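Local coordinates for RILP-like protein 2 (Mus musculus, PDB 4KP3) that helps control cell shape, the establishment and maintenance of dendritic spines and protein transport away from primary cilia, and binds myosin Va through its N-terminal RH1 domain, at residues Leu32-Tyr38 against Leu71-Asn76. Numbering follows the deposited sequence.
Sequences LTTDDVY and LETLVN
V75 lies over the turn leading into helix 34-49, its CG1 lying 3.3 Å from L32 O, 3.6 Å from T33 C and 3.7 Å from T34 N. The arrangement is an antiparallel helical hairpin of the RH1 domain: the axes of helical segments 34-38 and 71-76 run at 166°, 9.3 Å apart at closest approach, with the CA atoms of T34 and E72 5.8 Å apart setting the register. L32 and T33 are extended (psi 142° and 168°), and helical angles begin at T34. The start is a capping box: T33 (chi1 p) accepts at OG1 from D36 N at 3.1 Å, and D36 OD2 accepts from T33 N at 3.1 Å.

V37 (chi1 t) points toward the partner helix, placing CG2 4.1 Å from both L71 CG and V75 CG2. L32 CB adds a 4.0 Å contact to V75 CG2. This apolar layer continues into the homodimer, where L32 packs on M70 of the second subunit and L71 and V75 on its L74. The myosin-Va chain packs on V37, Y38 and E72. Beside V75, T34 CG2 meets N76 CB at 3.7 Å. E72, with chi1 and chi2 both t, brings OE2 to the edge of the Y38 ring (chi1 m), near its plane, where Y38 OH donates a hydrogen bond of 2.6 Å to E72 OE2.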
loop_
_atom_site.group_PDB
_atom_site.type_symbol
_atom_site.label_atom_id
_atom_site.label_comp_id
_atom_site.label_asym_id
_atom_site.label_seq_id
_atom_site.Cartn_x
_atom_site.Cartn_y
_atom_site.Cartn_z
ATOM N N LEU E 32 -14.909 -9.153 5.198
ATOM C CA LEU E 32 -13.989 -8.437 6.068
ATOM C C LEU E 32 -14.773 -7.779 7.198
ATOM O O LEU E 32 -15.890 -7.302 6.996
ATOM C CB LEU E 32 -13.222 -7.366 5.287
ATOM C CG LEU E 32 -12.164 -7.833 4.282
ATOM C CD1 LEU E 32 -11.726 -6.654 3.426
ATOM C CD2 LEU E 32 -10.984 -8.435 5.026
ATOM N N THR E 33 -14.191 -7.779 8.393
ATOM C CA THR E 33 -14.678 -6.947 9.488
ATOM C C THR E 33 -13.730 -5.764 9.637
ATOM O O THR E 33 -12.638 -5.768 9.064
ATOM C CB THR E 33 -14.688 -7.704 10.815
ATOM O OG1 THR E 33 -13.338 -7.898 11.251
ATOM C CG2 THR E 33 -15.380 -9.049 10.659
ATOM N N THR E 34 -14.123 -4.755 10.408
ATOM C CA THR E 34 -13.228 -3.623 10.645
ATOM C C THR E 34 -11.971 -4.076 11.394
ATOM O O THR E 34 -10.901 -3.492 11.224
ATOM C CB THR E 34 -13.924 -2.453 11.386
ATOM O OG1 THR E 34 -14.545 -2.935 12.581
ATOM C CG2 THR E 34 -14.979 -1.803 10.499
ATOM N N ASP E 35 -12.102 -5.126 12.203
ATOM C CA ASP E 35 -10.946 -5.739 12.860
ATOM C C ASP E 35 -9.942 -6.286 11.843
ATOM O O ASP E 35 -8.733 -6.119 12.011
ATOM C CB ASP E 35 -11.381 -6.859 13.807
ATOM C CG ASP E 35 -11.946 -6.334 15.114
ATOM O OD1 ASP E 35 -11.585 -5.204 15.501
ATOM O OD2 ASP E 35 -12.743 -7.055 15.754
ATOM N N ASP E 36 -10.447 -6.941 10.799
ATOM C CA ASP E 36 -9.593 -7.470 9.736
ATOM C C ASP E 36 -8.814 -6.356 9.044
ATOM O O ASP E 36 -7.641 -6.520 8.710
ATOM C CB ASP E 36 -10.416 -8.235 8.701
ATOM C CG ASP E 36 -11.009 -9.512 9.255
ATOM O OD1 ASP E 36 -10.430 -10.076 10.207
ATOM O OD2 ASP E 36 -12.051 -9.954 8.729
ATOM N N VAL E 37 -9.472 -5.221 8.838
ATOM C CA VAL E 37 -8.832 -4.068 8.217
ATOM C C VAL E 37 -7.706 -3.552 9.117
ATOM O O VAL E 37 -6.600 -3.275 8.649
ATOM C CB VAL E 37 -9.862 -2.948 7.936
ATOM C CG1 VAL E 37 -9.182 -1.696 7.405
ATOM C CG2 VAL E 37 -10.923 -3.438 6.966
ATOM N N TYR E 38 -7.997 -3.440 10.410
ATOM C CA TYR E 38 -7.001 -3.034 11.402
ATOM C C TYR E 38 -5.787 -3.965 11.412
ATOM O O TYR E 38 -4.648 -3.513 11.541
ATOM C CB TYR E 38 -7.628 -2.980 12.796
ATOM C CG TYR E 38 -8.816 -2.052 12.898
ATOM C CD1 TYR E 38 -8.950 -0.969 12.041
ATOM C CD2 TYR E 38 -9.810 -2.266 13.844
ATOM C CE1 TYR E 38 -10.032 -0.123 12.123
ATOM C CE2 TYR E 38 -10.900 -1.424 13.935
ATOM C CZ TYR E 38 -11.005 -0.352 13.072
ATOM O OH TYR E 38 -12.087 0.495 13.155
ATOM N N LEU E 71 -11.152 1.683 2.887
ATOM C CA LEU E 71 -11.506 0.284 3.074
ATOM C C LEU E 71 -12.264 0.092 4.385
ATOM O O LEU E 71 -13.298 -0.573 4.408
ATOM C CB LEU E 71 -10.251 -0.590 3.050
ATOM C CG LEU E 71 -10.479 -2.099 3.097
ATOM C CD1 LEU E 71 -11.206 -2.541 1.858
ATOM C CD2 LEU E 71 -9.162 -2.843 3.218
ATOM N N GLU E 72 -11.751 0.672 5.471
ATOM C CA GLU E 72 -12.435 0.606 6.764
ATOM C C GLU E 72 -13.865 1.129 6.669
ATOM O O GLU E 72 -14.810 0.454 7.090
ATOM C CB GLU E 72 -11.688 1.390 7.856
ATOM C CG GLU E 72 -12.358 1.248 9.237
ATOM C CD GLU E 72 -11.981 2.341 10.231
ATOM O OE1 GLU E 72 -11.145 3.208 9.896
ATOM O OE2 GLU E 72 -12.535 2.332 11.353
ATOM N N THR E 73 -14.019 2.326 6.105
ATOM C CA THR E 73 -15.336 2.952 5.981
ATOM C C THR E 73 -16.339 2.069 5.235
ATOM O O THR E 73 -17.429 1.801 5.744
ATOM C CB THR E 73 -15.256 4.332 5.305
ATOM O OG1 THR E 73 -14.406 5.195 6.075
ATOM C CG2 THR E 73 -16.640 4.955 5.195
ATOM N N LEU E 74 -15.968 1.605 4.043
ATOM C CA LEU E 74 -16.860 0.767 3.239
ATOM C C LEU E 74 -17.213 -0.544 3.933
ATOM O O LEU E 74 -18.349 -1.009 3.844
ATOM C CB LEU E 74 -16.263 0.492 1.854
ATOM C CG LEU E 74 -16.223 1.690 0.906
ATOM C CD1 LEU E 74 -15.763 1.265 -0.475
ATOM C CD2 LEU E 74 -17.584 2.355 0.833
ATOM N N VAL E 75 -16.243 -1.141 4.620
ATOM C CA VAL E 75 -16.512 -2.338 5.409
ATOM C C VAL E 75 -17.480 -2.011 6.550
ATOM O O VAL E 75 -18.469 -2.715 6.757
ATOM C CB VAL E 75 -15.208 -2.970 5.962
ATOM C CG1 VAL E 75 -15.517 -4.021 7.035
ATOM C CG2 VAL E 75 -14.393 -3.586 4.833
ATOM N N ASN E 76 -17.202 -0.923 7.266
ATOM C CA ASN E 76 -18.031 -0.507 8.401
ATOM C C ASN E 76 -19.468 -0.160 8.017
ATOM O O ASN E 76 -20.414 -0.678 8.611
ATOM C CB ASN E 76 -17.393 0.680 9.121
ATOM C CG ASN E 76 -18.124 1.046 10.396
ATOM O OD1 ASN E 76 -18.471 0.182 11.201
ATOM N ND2 ASN E 76 -18.371 2.335 10.582
#